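Basic membrane lipoprotein (Brucella melitensis biovar Abortus, PDB 3S99) binds adenine and probably other purines such as guanine, and may serve as the substrate-binding component of an ABC-type uptake system for these ligands. Local coordinates at residues F91-G96 with S126-R131; D99-V104 with V111-A116; N275-M280 with Q338-M343. All coordinates share one frame; numbering follows the deposited sequence.

Contact 1 (F91-G96 with S126-R131); sequences FTTSFG and SAYNAR. With ADE (adenine), chain T.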
ATOM      1  N   PHE A  91     -13.827 -10.490  -1.638  1.00 14.11           N
ATOM      2  CA  PHE A  91     -12.530  -9.813  -1.602  1.00 12.92           C
ATOM      3  C   PHE A  91     -12.105  -9.646  -0.148  1.00 13.56           C
ATOM      4  O   PHE A  91     -12.841  -9.059   0.662  1.00 14.10           O
ATOM      5  CB  PHE A  91     -12.615  -8.438  -2.260  1.00 13.79           C
ATOM      6  CG  PHE A  91     -12.859  -8.480  -3.744  1.00 12.61           C
ATOM      7  CD1 PHE A  91     -11.779  -8.492  -4.638  1.00 14.98           C
ATOM      8  CD2 PHE A  91     -14.132  -8.485  -4.254  1.00 15.06           C
ATOM      9  CE1 PHE A  91     -11.990  -8.548  -5.996  1.00 15.64           C
ATOM     10  CE2 PHE A  91     -14.344  -8.508  -5.629  1.00 15.67           C
ATOM     11  CZ  PHE A  91     -13.263  -8.539  -6.495  1.00 15.37           C
ATOM     12  N   THR A  92     -10.937 -10.182   0.188  1.00 13.77           N
ATOM     13  CA  THR A  92     -10.358 -10.085   1.526  1.00 12.99           C
ATOM     14  C   THR A  92      -9.207  -9.092   1.444  1.00 12.29           C
ATOM     15  O   THR A  92      -8.226  -9.323   0.747  1.00 12.20           O
ATOM     16  CB  THR A  92     -10.010 -11.465   2.113  1.00 13.11           C
ATOM     17  OG1 THR A  92      -9.129 -12.176   1.251  1.00 13.24           O
ATOM     18  CG2 THR A  92     -11.312 -12.286   2.322  1.00 11.47           C
ATOM     19  N   THR A  93      -9.402  -7.915   2.048  1.00 12.52           N
ATOM     20  CA  THR A  93      -8.617  -6.725   1.642  1.00 12.51           C
ATOM     21  C   THR A  93      -7.433  -6.353   2.528  1.00 13.45           C
ATOM     22  O   THR A  93      -7.001  -5.199   2.568  1.00 15.44           O
ATOM     23  CB  THR A  93      -9.533  -5.492   1.423  1.00 12.83           C
ATOM     24  OG1 THR A  93     -10.127  -5.098   2.670  1.00 14.29           O
ATOM     25  CG2 THR A  93     -10.661  -5.794   0.393  1.00 11.49           C
ATOM     26  N   SER A  94      -6.832  -7.333   3.167  1.00 14.41           N
ATOM     27  CA  SER A  94      -5.665  -7.104   3.999  1.00 15.23           C
ATOM     28  C   SER A  94      -4.781  -8.334   4.017  1.00 15.47           C
ATOM     29  O   SER A  94      -5.267  -9.447   3.971  1.00 16.13           O
ATOM     30  CB  SER A  94      -6.091  -6.752   5.428  1.00 16.38           C
ATOM     31  OG  SER A  94      -4.969  -6.448   6.240  1.00 17.03           O
ATOM     32  N   PHE A  95      -3.479  -8.112   4.129  1.00 15.58           N
ATOM     33  CA  PHE A  95      -2.478  -9.161   4.108  1.00 15.75           C
ATOM     34  C   PHE A  95      -2.729 -10.289   5.101  1.00 16.18           C
ATOM     35  O   PHE A  95      -2.587 -11.449   4.757  1.00 15.29           O
ATOM     36  CB  PHE A  95      -1.086  -8.572   4.373  1.00 15.64           C
ATOM     37  CG  PHE A  95       0.015  -9.591   4.311  1.00 16.72           C
ATOM     38  CD1 PHE A  95       0.270 -10.286   3.133  1.00 17.76           C
ATOM     39  CD2 PHE A  95       0.813  -9.841   5.416  1.00 19.28           C
ATOM     40  CE1 PHE A  95       1.285 -11.240   3.060  1.00 17.33           C
ATOM     41  CE2 PHE A  95       1.848 -10.795   5.356  1.00 21.08           C
ATOM     42  CZ  PHE A  95       2.089 -11.478   4.154  1.00 20.24           C
ATOM     43  N   GLY A  96      -3.112  -9.950   6.322  1.00 16.34           N
ATOM     44  CA  GLY A  96      -3.319 -10.956   7.375  1.00 17.72           C
ATOM     45  C   GLY A  96      -4.506 -11.882   7.152  1.00 17.52           C
ATOM     46  O   GLY A  96      -4.690 -12.869   7.865  1.00 19.24           O
ATOM     47  N   SER A 126      -7.704 -16.230  -5.927  1.00 13.71           N
ATOM     48  CA  SER A 126      -6.731 -15.394  -6.569  1.00 12.56           C
ATOM     49  C   SER A 126      -6.074 -14.495  -5.528  1.00 12.89           C
ATOM     50  O   SER A 126      -6.602 -14.278  -4.428  1.00 13.90           O
ATOM     51  CB  SER A 126      -7.388 -14.542  -7.672  1.00 12.76           C
ATOM     52  OG  SER A 126      -7.814 -15.349  -8.750  1.00 12.05           O
ATOM     53  N   ALA A 127      -4.921 -13.971  -5.903  1.00 12.59           N
ATOM     54  CA  ALA A 127      -4.126 -13.095  -5.078  1.00 12.87           C
ATOM     55  C   ALA A 127      -3.793 -11.894  -5.908  1.00 12.66           C
ATOM     56  O   ALA A 127      -3.204 -11.989  -6.993  1.00 14.44           O
ATOM     57  CB  ALA A 127      -2.805 -13.786  -4.598  1.00 11.86           C
ATOM     58  N   TYR A 128      -4.094 -10.736  -5.365  1.00 13.53           N
ATOM     59  CA  TYR A 128      -3.842  -9.523  -6.073  1.00 13.27           C
ATOM     60  C   TYR A 128      -2.998  -8.586  -5.241  1.00 14.03           C
ATOM     61  O   TYR A 128      -3.402  -8.128  -4.165  1.00 14.15           O
ATOM     62  CB  TYR A 128      -5.160  -8.930  -6.588  1.00 13.30           C
ATOM     63  CG  TYR A 128      -6.152  -8.422  -5.518  1.00 12.62           C
ATOM     64  CD1 TYR A 128      -7.006  -9.291  -4.859  1.00 11.98           C
ATOM     65  CD2 TYR A 128      -6.220  -7.070  -5.190  1.00 10.46           C
ATOM     66  CE1 TYR A 128      -7.905  -8.826  -3.903  1.00 10.51           C
ATOM     67  CE2 TYR A 128      -7.095  -6.604  -4.241  1.00 11.72           C
ATOM     68  CZ  TYR A 128      -7.957  -7.488  -3.608  1.00 10.74           C
ATOM     69  OH  TYR A 128      -8.854  -7.028  -2.673  1.00 14.34           O
ATOM     70  N   ASN A 129      -1.792  -8.326  -5.751  1.00 14.65           N
ATOM     71  CA  ASN A 129      -0.798  -7.511  -5.076  1.00 15.21           C
ATOM     72  C   ASN A 129      -0.417  -6.287  -5.927  1.00 15.38           C
ATOM     73  O   ASN A 129      -0.492  -6.338  -7.152  1.00 15.98           O
ATOM     74  CB  ASN A 129       0.430  -8.408  -4.764  1.00 16.05           C
ATOM     75  CG  ASN A 129       1.344  -7.807  -3.709  1.00 17.34           C
ATOM     76  OD1 ASN A 129       0.990  -6.799  -3.107  1.00 16.63           O
ATOM     77  ND2 ASN A 129       2.516  -8.443  -3.462  1.00 17.86           N
ATOM     78  N   ALA A 130      -0.058  -5.178  -5.274  1.00 15.28           N
ATOM     79  CA  ALA A 130       0.335  -3.946  -5.957  1.00 15.29           C
ATOM     80  C   ALA A 130       1.757  -3.625  -5.594  1.00 14.81           C
ATOM     81  O   ALA A 130       2.137  -3.774  -4.435  1.00 14.68           O
ATOM     82  CB  ALA A 130      -0.562  -2.768  -5.559  1.00 15.20           C
ATOM     83  N   ARG A 131       2.537  -3.153  -6.566  1.00 14.46           N
ATOM     84  CA  ARG A 131       3.900  -2.710  -6.295  1.00 14.60           C
ATOM     85  C   ARG A 131       3.899  -1.308  -5.662  1.00 15.03           C
ATOM     86  O   ARG A 131       4.369  -0.339  -6.287  1.00 14.77           O
ATOM     87  CB  ARG A 131       4.716  -2.674  -7.584  1.00 14.67           C
ATOM     88  CG  ARG A 131       4.831  -4.014  -8.275  1.00 16.14           C
ATOM     89  CD  ARG A 131       5.830  -3.979  -9.434  1.00 18.34           C
ATOM     90  NE  ARG A 131       5.828  -5.254 -10.141  1.00 17.39           N
ATOM     91  CZ  ARG A 131       6.570  -6.315  -9.837  1.00 16.99           C
ATOM     92  NH1 ARG A 131       7.452  -6.276  -8.855  1.00 17.84           N
ATOM     93  NH2 ARG A 131       6.436  -7.447 -10.537  1.00 16.28           N
TER
HETATM   94  N9  ADE T 400      -2.491  -5.467   3.822  1.00 15.21           N
HETATM   95  C8  ADE T 400      -1.442  -5.196   2.971  1.00 17.36           C
HETATM   96  N7  ADE T 400      -1.078  -3.937   2.928  1.00 17.16           N
HETATM   97  C5  ADE T 400      -1.985  -3.388   3.841  1.00 17.93           C
HETATM   98  C6  ADE T 400      -2.115  -2.088   4.247  1.00 19.18           C
HETATM   99  N6  ADE T 400      -1.290  -1.193   3.684  1.00 15.52           N
HETATM  100  N1  ADE T 400      -3.094  -1.792   5.163  1.00 18.08           N
HETATM  101  C2  ADE T 400      -3.864  -2.787   5.635  1.00 19.72           C
HETATM  102  N3  ADE T 400      -3.828  -4.082   5.320  1.00 18.95           N
HETATM  103  C4  ADE T 400      -2.851  -4.290   4.408  1.00 16.70           C
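Tyr128 reaches Phe91 and Thr93 across strand 112-116, which runs between strands 89-92 and 125-130. Matched CA atoms of 91-93 and 126-128 lie about 9.5 Å apart, so no hydrogen bond joins the two segments. Two rings, Phe91 and Tyr128, and the Thr93 methyl make the contact.

Tyr128 CE1 sits at the edge of the Phe91 ring, in its plane, with Phe91 CD1 4.0 Å from Tyr128 CE1. The Tyr128 side chain comes in roughly perpendicular to that of Phe91. Thr93 lies alongside Tyr128 instead, and its methyl CG2 is 3.8 Å from Tyr128 OH. Tyr128 CG stands between its own backbone N and carbonyl carbon (chi1 67°), which sends the ring over the middle strand.

The polar ends are satisfied elsewhere. Tyr128 OH is hydrogen-bonded to Tyr259 OH, and Thr93 OG1 to the carbonyl of Ile32.

Beyond the end of strand 89-92, Ser94 and Phe95 reach the ligand. Ser94 OG is 2.8 Å from adenine N3 and can hydrogen-bond to it, although its proton has a second acceptor within reach. Phe95 N lies 2.8 Å from adenine N9. Thr93 O accepts from Trp42 NE1, so a pocket residue is held by the same turn.

This is the C-terminal edge of a parallel alpha/beta sheet, where periplasmic-binding-protein folds carry ligand-binding loops facing the interlobe cleft.

Contact 2 (D99-V104 with V111-A116); sequences DPTVKV and VKFEHA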
ATOM      1  N   ASP A  99      -4.038 -16.546   5.161  1.00 18.87           N
ATOM      2  CA  ASP A  99      -4.299 -17.904   5.627  1.00 20.01           C
ATOM      3  C   ASP A  99      -5.773 -18.176   5.927  1.00 19.11           C
ATOM      4  O   ASP A  99      -6.288 -19.231   5.569  1.00 20.30           O
ATOM      5  CB  ASP A  99      -3.389 -18.224   6.840  1.00 21.23           C
ATOM      6  CG  ASP A  99      -1.928 -18.301   6.455  1.00 23.10           C
ATOM      7  OD1 ASP A  99      -1.632 -18.259   5.238  1.00 24.63           O
ATOM      8  OD2 ASP A  99      -1.074 -18.415   7.361  1.00 27.73           O
ATOM      9  N   PRO A 100      -6.468 -17.221   6.564  1.00 18.83           N
ATOM     10  CA  PRO A 100      -7.914 -17.377   6.716  1.00 18.74           C
ATOM     11  C   PRO A 100      -8.649 -17.586   5.391  1.00 18.35           C
ATOM     12  O   PRO A 100      -9.561 -18.396   5.340  1.00 17.94           O
ATOM     13  CB  PRO A 100      -8.326 -16.059   7.342  1.00 18.58           C
ATOM     14  CG  PRO A 100      -7.197 -15.728   8.235  1.00 19.58           C
ATOM     15  CD  PRO A 100      -5.961 -16.138   7.432  1.00 19.36           C
ATOM     16  N   THR A 101      -8.213 -16.903   4.320  1.00 17.85           N
ATOM     17  CA  THR A 101      -8.899 -17.025   3.028  1.00 17.57           C
ATOM     18  C   THR A 101      -8.605 -18.389   2.395  1.00 17.66           C
ATOM     19  O   THR A 101      -9.495 -19.018   1.821  1.00 17.71           O
ATOM     20  CB  THR A 101      -8.472 -15.895   2.068  1.00 17.56           C
ATOM     21  OG1 THR A 101      -8.707 -14.608   2.684  1.00 15.82           O
ATOM     22  CG2 THR A 101      -9.220 -16.004   0.736  1.00 15.40           C
ATOM     23  N   VAL A 102      -7.358 -18.842   2.497  1.00 17.95           N
ATOM     24  CA  VAL A 102      -6.980 -20.171   1.998  1.00 18.65           C
ATOM     25  C   VAL A 102      -7.797 -21.249   2.732  1.00 20.04           C
ATOM     26  O   VAL A 102      -8.326 -22.166   2.116  1.00 20.97           O
ATOM     27  CB  VAL A 102      -5.463 -20.442   2.151  1.00 18.98           C
ATOM     28  CG1 VAL A 102      -5.130 -21.909   1.858  1.00 20.30           C
ATOM     29  CG2 VAL A 102      -4.629 -19.497   1.256  1.00 16.70           C
ATOM     30  N   LYS A 103      -7.918 -21.113   4.037  1.00 21.29           N
ATOM     31  CA  LYS A 103      -8.663 -22.077   4.820  1.00 22.16           C
ATOM     32  C   LYS A 103     -10.130 -22.093   4.456  1.00 21.46           C
ATOM     33  O   LYS A 103     -10.696 -23.181   4.223  1.00 21.99           O
ATOM     34  CB  LYS A 103      -8.532 -21.827   6.313  1.00 23.20           C
ATOM     35  CG  LYS A 103      -9.271 -22.879   7.182  1.00 27.39           C
ATOM     36  CD  LYS A 103      -9.337 -22.450   8.645  1.00 31.46           C
ATOM     37  CE  LYS A 103     -10.266 -23.354   9.491  1.00 33.65           C
ATOM     38  NZ  LYS A 103      -9.782 -23.405  10.915  1.00 36.27           N
ATOM     39  N   VAL A 104     -10.751 -20.914   4.432  1.00 19.76           N
ATOM     40  CA  VAL A 104     -12.183 -20.848   4.206  1.00 19.30           C
ATOM     41  C   VAL A 104     -12.528 -21.277   2.787  1.00 17.86           C
ATOM     42  O   VAL A 104     -13.511 -21.960   2.568  1.00 17.40           O
ATOM     43  CB  VAL A 104     -12.776 -19.454   4.521  1.00 19.54           C
ATOM     44  CG1 VAL A 104     -14.225 -19.404   4.093  1.00 18.27           C
ATOM     45  CG2 VAL A 104     -12.610 -19.135   6.041  1.00 20.50           C
ATOM     46  N   VAL A 111     -17.621 -20.687  -4.373  1.00 18.97           N
ATOM     47  CA  VAL A 111     -17.336 -19.254  -4.149  1.00 18.34           C
ATOM     48  C   VAL A 111     -15.943 -18.940  -4.691  1.00 17.17           C
ATOM     49  O   VAL A 111     -15.056 -19.772  -4.646  1.00 17.37           O
ATOM     50  CB  VAL A 111     -17.447 -18.868  -2.654  1.00 18.57           C
ATOM     51  CG1 VAL A 111     -17.064 -17.355  -2.419  1.00 14.75           C
ATOM     52  CG2 VAL A 111     -18.857 -19.203  -2.119  1.00 18.05           C
ATOM     53  N   LYS A 112     -15.756 -17.739  -5.217  1.00 17.42           N
ATOM     54  CA  LYS A 112     -14.439 -17.308  -5.687  1.00 16.72           C
ATOM     55  C   LYS A 112     -13.931 -16.276  -4.698  1.00 15.74           C
ATOM     56  O   LYS A 112     -14.686 -15.374  -4.323  1.00 16.23           O
ATOM     57  CB  LYS A 112     -14.529 -16.657  -7.067  1.00 17.04           C
ATOM     58  CG  LYS A 112     -15.175 -17.442  -8.203  1.00 20.26           C
ATOM     59  CD  LYS A 112     -14.783 -18.848  -8.258  1.00 21.82           C
ATOM     60  CE  LYS A 112     -15.146 -19.446  -9.644  1.00 26.40           C
ATOM     61  NZ  LYS A 112     -16.556 -19.837  -9.735  1.00 23.98           N
ATOM     62  N   PHE A 113     -12.651 -16.386  -4.328  1.00 14.72           N
ATOM     63  CA  PHE A 113     -12.020 -15.566  -3.301  1.00 13.45           C
ATOM     64  C   PHE A 113     -10.893 -14.754  -3.933  1.00 12.94           C
ATOM     65  O   PHE A 113     -10.207 -15.254  -4.784  1.00 12.73           O
ATOM     66  CB  PHE A 113     -11.466 -16.449  -2.200  1.00 13.48           C
ATOM     67  CG  PHE A 113     -12.535 -17.136  -1.401  1.00 14.96           C
ATOM     68  CD1 PHE A 113     -13.085 -16.533  -0.260  1.00 13.19           C
ATOM     69  CD2 PHE A 113     -13.036 -18.351  -1.811  1.00 13.61           C
ATOM     70  CE1 PHE A 113     -14.073 -17.180   0.471  1.00 12.41           C
ATOM     71  CE2 PHE A 113     -14.016 -18.988  -1.078  1.00 11.75           C
ATOM     72  CZ  PHE A 113     -14.547 -18.386   0.052  1.00 13.06           C
ATOM     73  N   GLU A 114     -10.732 -13.506  -3.522  1.00 13.09           N
ATOM     74  CA  GLU A 114      -9.695 -12.603  -4.072  1.00 12.79           C
ATOM     75  C   GLU A 114      -9.017 -11.990  -2.854  1.00 13.21           C
ATOM     76  O   GLU A 114      -9.669 -11.267  -2.083  1.00 14.20           O
ATOM     77  CB  GLU A 114     -10.327 -11.502  -4.894  1.00 12.60           C
ATOM     78  CG  GLU A 114     -10.942 -11.914  -6.224  1.00 13.89           C
ATOM     79  CD  GLU A 114      -9.918 -11.991  -7.357  1.00 14.71           C
ATOM     80  OE1 GLU A 114      -8.817 -11.407  -7.229  1.00 15.88           O
ATOM     81  OE2 GLU A 114     -10.229 -12.631  -8.382  1.00 15.89           O
ATOM     82  N   HIS A 115      -7.762 -12.349  -2.613  1.00 14.01           N
ATOM     83  CA  HIS A 115      -7.045 -11.876  -1.462  1.00 13.97           C
ATOM     84  C   HIS A 115      -6.029 -10.766  -1.852  1.00 15.01           C
ATOM     85  O   HIS A 115      -5.201 -10.933  -2.763  1.00 15.97           O
ATOM     86  CB  HIS A 115      -6.287 -12.998  -0.765  1.00 14.68           C
ATOM     87  CG  HIS A 115      -5.453 -12.488   0.361  1.00 14.43           C
ATOM     88  ND1 HIS A 115      -4.071 -12.570   0.375  1.00 15.41           N
ATOM     89  CD2 HIS A 115      -5.806 -11.769   1.455  1.00 12.36           C
ATOM     90  CE1 HIS A 115      -3.618 -11.976   1.471  1.00 13.92           C
ATOM     91  NE2 HIS A 115      -4.648 -11.478   2.139  1.00 14.42           N
ATOM     92  N   ALA A 116      -6.078  -9.669  -1.120  1.00 14.67           N
ATOM     93  CA  ALA A 116      -5.239  -8.501  -1.384  1.00 15.62           C
ATOM     94  C   ALA A 116      -3.841  -8.653  -0.801  1.00 15.66           C
ATOM     95  O   ALA A 116      -3.679  -8.837   0.388  1.00 16.69           O
ATOM     96  CB  ALA A 116      -5.926  -7.244  -0.801  1.00 15.35           C
TER
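Thr101 and Phe113 pass alongside one another, pointing opposite ways, where helix 98-105 packs on strand 112-116. The Thr101 methyl does the touching: CG2 is 3.7 Å from Phe113 CB and 4.0 Å from Phe113 CD1. CG2 is anti to the backbone N, and OG1 lies beside that N (chi1 -56°).

OG1 is hydrogen-bonded to Tyr97 O, one helical turn back, and to Thr92 OG1 on the neighbouring strand. Thr101 OG1 is 4.2 Å from His115 CD2, and no hydrogen bond joins them.

Phe113 has CG beside its backbone N (chi1 -68°), and its ring extends toward the next turn of the helix. There Val104 CG1 meets the ring's far end, 4.2 Å from Phe113 CZ. Val111 CG1 lies over one face of the ring, offset toward the rim. Ile79 of helix 73-84 touches both Val104 and Phe113.

The segment axes are 9.3 Å apart and run nearly antiparallel, at 169°. This is the return leg of the beta-alpha-beta unit 89-92, 98-105, 112-116.

The chemistry is divided: methyls and a ring fill the interface, while Thr101 OG1 bonds to Tyr97 and Thr92, and His115 NE2 to the O of Ser94, an adenine-pocket residue.

Contact 3 (N275-M280 with Q338-M343); sequences NIWWGM and QTLLGM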
ATOM      1  N   ASN A 275      -2.435 -15.309  -9.675  1.00 15.38           N
ATOM      2  CA  ASN A 275      -1.595 -14.548  -8.754  1.00 15.33           C
ATOM      3  C   ASN A 275      -0.928 -13.430  -9.582  1.00 15.52           C
ATOM      4  O   ASN A 275      -0.195 -13.693 -10.565  1.00 14.77           O
ATOM      5  CB  ASN A 275      -0.567 -15.514  -8.125  1.00 16.24           C
ATOM      6  CG  ASN A 275       0.570 -14.815  -7.402  1.00 21.45           C
ATOM      7  OD1 ASN A 275       0.981 -13.699  -7.749  1.00 26.09           O
ATOM      8  ND2 ASN A 275       1.119 -15.498  -6.403  1.00 22.63           N
ATOM      9  N   ILE A 276      -1.169 -12.193  -9.185  1.00 13.96           N
ATOM     10  CA  ILE A 276      -0.651 -11.040  -9.924  1.00 14.89           C
ATOM     11  C   ILE A 276       0.017 -10.039  -8.989  1.00 14.28           C
ATOM     12  O   ILE A 276      -0.385  -9.856  -7.825  1.00 14.61           O
ATOM     13  CB  ILE A 276      -1.786 -10.349 -10.781  1.00 14.27           C
ATOM     14  CG1 ILE A 276      -2.957  -9.858  -9.913  1.00 16.44           C
ATOM     15  CG2 ILE A 276      -2.328 -11.308 -11.811  1.00 13.06           C
ATOM     16  CD1 ILE A 276      -2.923  -8.401  -9.621  1.00 18.71           C
ATOM     17  N   TRP A 277       1.051  -9.391  -9.498  1.00 15.17           N
ATOM     18  CA  TRP A 277       1.687  -8.326  -8.777  1.00 14.50           C
ATOM     19  C   TRP A 277       1.919  -7.236  -9.770  1.00 15.09           C
ATOM     20  O   TRP A 277       2.778  -7.354 -10.667  1.00 15.80           O
ATOM     21  CB  TRP A 277       2.991  -8.796  -8.128  1.00 15.15           C
ATOM     22  CG  TRP A 277       3.527  -7.846  -7.085  1.00 13.66           C
ATOM     23  CD1 TRP A 277       2.887  -6.778  -6.529  1.00 14.61           C
ATOM     24  CD2 TRP A 277       4.797  -7.930  -6.443  1.00 16.25           C
ATOM     25  NE1 TRP A 277       3.685  -6.181  -5.575  1.00 14.88           N
ATOM     26  CE2 TRP A 277       4.864  -6.873  -5.498  1.00 16.13           C
ATOM     27  CE3 TRP A 277       5.889  -8.796  -6.568  1.00 19.40           C
ATOM     28  CZ2 TRP A 277       5.983  -6.656  -4.681  1.00 18.32           C
ATOM     29  CZ3 TRP A 277       7.020  -8.582  -5.722  1.00 20.93           C
ATOM     30  CH2 TRP A 277       7.051  -7.494  -4.817  1.00 18.56           C
ATOM     31  N   TRP A 278       1.108  -6.185  -9.667  1.00 15.21           N
ATOM     32  CA  TRP A 278       1.140  -5.143 -10.677  1.00 15.63           C
ATOM     33  C   TRP A 278       1.475  -3.792 -10.050  1.00 16.05           C
ATOM     34  O   TRP A 278       1.262  -3.581  -8.855  1.00 14.97           O
ATOM     35  CB  TRP A 278      -0.209  -5.047 -11.378  1.00 15.85           C
ATOM     36  CG  TRP A 278      -0.597  -6.214 -12.219  1.00 18.19           C
ATOM     37  CD1 TRP A 278       0.221  -7.216 -12.704  1.00 17.81           C
ATOM     38  CD2 TRP A 278      -1.905  -6.492 -12.721  1.00 19.16           C
ATOM     39  NE1 TRP A 278      -0.517  -8.111 -13.441  1.00 19.46           N
ATOM     40  CE2 TRP A 278      -1.817  -7.681 -13.495  1.00 20.69           C
ATOM     41  CE3 TRP A 278      -3.144  -5.853 -12.600  1.00 20.25           C
ATOM     42  CZ2 TRP A 278      -2.936  -8.257 -14.120  1.00 22.03           C
ATOM     43  CZ3 TRP A 278      -4.258  -6.414 -13.247  1.00 23.01           C
ATOM     44  CH2 TRP A 278      -4.146  -7.612 -13.977  1.00 22.23           C
ATOM     45  N   GLY A 279       1.968  -2.869 -10.887  1.00 16.91           N
ATOM     46  CA  GLY A 279       2.414  -1.564 -10.425  1.00 16.57           C
ATOM     47  C   GLY A 279       1.884  -0.445 -11.281  1.00 17.27           C
ATOM     48  O   GLY A 279       0.718  -0.467 -11.721  1.00 17.45           O
ATOM     49  N   MET A 280       2.743   0.538 -11.538  1.00 17.24           N
ATOM     50  CA  MET A 280       2.323   1.734 -12.243  1.00 17.71           C
ATOM     51  C   MET A 280       2.020   1.456 -13.723  1.00 19.37           C
ATOM     52  O   MET A 280       1.074   2.022 -14.273  1.00 19.13           O
ATOM     53  CB  MET A 280       3.388   2.821 -12.113  1.00 17.51           C
ATOM     54  CG  MET A 280       3.530   3.348 -10.692  1.00 17.58           C
ATOM     55  SD  MET A 280       4.820   4.587 -10.474  1.00 19.49           S
ATOM     56  CE  MET A 280       4.251   5.308  -8.930  1.00 18.18           C
ATOM     57  N   GLN A 338      10.813 -12.650  -6.129  1.00 23.96           N
ATOM     58  CA  GLN A 338      10.814 -13.560  -4.990  1.00 25.50           C
ATOM     59  C   GLN A 338      11.614 -12.998  -3.788  1.00 25.49           C
ATOM     60  O   GLN A 338      11.217 -13.200  -2.639  1.00 25.42           O
ATOM     61  CB  GLN A 338      11.352 -14.929  -5.380  1.00 27.35           C
ATOM     62  CG  GLN A 338      11.200 -15.990  -4.330  1.00 29.66           C
ATOM     63  CD  GLN A 338      11.741 -17.324  -4.807  1.00 32.85           C
ATOM     64  OE1 GLN A 338      10.977 -18.199  -5.200  1.00 37.94           O
ATOM     65  NE2 GLN A 338      13.058 -17.468  -4.802  1.00 32.83           N
ATOM     66  N   THR A 339      12.707 -12.299  -4.049  1.00 25.40           N
ATOM     67  CA  THR A 339      13.477 -11.678  -2.957  1.00 25.56           C
ATOM     68  C   THR A 339      12.657 -10.571  -2.278  1.00 23.93           C
ATOM     69  O   THR A 339      12.598 -10.493  -1.044  1.00 23.38           O
ATOM     70  CB  THR A 339      14.796 -11.109  -3.465  1.00 26.39           C
ATOM     71  OG1 THR A 339      15.531 -12.162  -4.083  1.00 27.00           O
ATOM     72  CG2 THR A 339      15.657 -10.505  -2.314  1.00 25.69           C
ATOM     73  N   LEU A 340      11.985  -9.751  -3.076  1.00 22.47           N
ATOM     74  CA  LEU A 340      11.162  -8.679  -2.526  1.00 21.06           C
ATOM     75  C   LEU A 340      10.050  -9.231  -1.635  1.00 21.25           C
ATOM     76  O   LEU A 340       9.737  -8.659  -0.579  1.00 20.49           O
ATOM     77  CB  LEU A 340      10.568  -7.792  -3.636  1.00 20.75           C
ATOM     78  CG  LEU A 340      11.551  -7.161  -4.642  1.00 20.97           C
ATOM     79  CD1 LEU A 340      10.859  -6.059  -5.468  1.00 17.91           C
ATOM     80  CD2 LEU A 340      12.817  -6.641  -3.931  1.00 20.00           C
ATOM     81  N   LEU A 341       9.475 -10.363  -2.033  1.00 21.56           N
ATOM     82  CA  LEU A 341       8.256 -10.865  -1.397  1.00 21.38           C
ATOM     83  C   LEU A 341       8.554 -11.426  -0.025  1.00 21.79           C
ATOM     84  O   LEU A 341       7.660 -11.540   0.832  1.00 21.75           O
ATOM     85  CB  LEU A 341       7.584 -11.934  -2.283  1.00 21.95           C
ATOM     86  CG  LEU A 341       6.739 -11.422  -3.456  1.00 21.50           C
ATOM     87  CD1 LEU A 341       6.088 -12.594  -4.176  1.00 23.41           C
ATOM     88  CD2 LEU A 341       5.653 -10.460  -2.972  1.00 19.09           C
ATOM     89  N   GLY A 342       9.809 -11.795   0.187  1.00 22.47           N
ATOM     90  CA  GLY A 342      10.256 -12.215   1.507  1.00 22.69           C
ATOM     91  C   GLY A 342      11.160 -11.208   2.179  1.00 22.40           C
ATOM     92  O   GLY A 342      11.791 -11.551   3.168  1.00 23.47           O
ATOM     93  N   MET A 343      11.219  -9.968   1.675  1.00 21.35           N
ATOM     94  CA  MET A 343      12.222  -8.975   2.124  1.00 21.40           C
ATOM     95  C   MET A 343      12.203  -8.753   3.640  1.00 22.16           C
ATOM     96  O   MET A 343      11.187  -8.336   4.212  1.00 21.93           O
ATOM     97  CB  MET A 343      12.043  -7.631   1.409  1.00 20.55           C
ATOM     98  CG  MET A 343      13.260  -6.687   1.487  1.00 20.35           C
ATOM     99  SD  MET A 343      12.956  -5.250   0.458  1.00 21.34           S
ATOM    100  CE  MET A 343      14.472  -5.155  -0.475  1.00 24.24           C
TER
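Trp277 meets Leu341 over a ring face and Leu340 at the ring edge, in segment 338-343. From CB the side chain heads toward the helix. CG is set opposite the backbone N (chi1 -166°), which carries the indole out from the strand, and neither CB nor CG meets the helical segment.

On the five-membered ring, NE1 is hydrogen-bonded to Ala130 O of the adjacent strand. This bond helps fix the rotation of the flat group. Arg131 makes a cation-pi contact with the same indole.

Trp277 belongs to strand 275-278, an edge strand of the parallel sheet in the first lobe of this periplasmic-binding-protein fold. Helix 337-341 comes much later in the chain and packs beside helix 161-175 and strand 327-329. Gln165 of helix 161-175 touches the indole, and Gln165 NE2 is hydrogen-bonded to Leu340 O.

Farther out, Trp277 CE3 is 4.0 Å from Leu341 CD2. Next comes Trp277 CZ3, which has Leu341 CD2 and Leu341 CG both at 3.6 Å. Trp277 CZ2 is 4.2 Å from Leu341 CD2. The Leu341 CD2 methyl sits over one face and makes a CH-pi contact, 3.8 Å from the centroid of the Trp277 six-membered ring and 20° off its normal. At the tip, Trp277 CH2 lies 3.7 Å from Leu340 CB, which approaches the edge in the plane of the indole. Leu340 CD1 is 4.1 Å from the same Trp277 CH2.

In the fold
All three contacts reach one parallel sheet, in which strands 89-92, 112-116, 125-130 and 275-278 lie side by side in that order. Contact 2 is nested in the chain loop closed by contact 1, and their centres are 10 Å apart. Contact 3 comes later in the chain. Its centre is 11 Å from that of contact 1, and strands 125-130 and 275-278 pair between them. Contacts 2 and 3 do not touch, with centres 19 Å apart. Contact 2 packs a helix on the sheet. Contact 1 crosses strand 112-116 and leads into the loop that holds adenine, so the sheet framework reaches the ligand site. Contact 3 joins an edge strand to the C-terminal part.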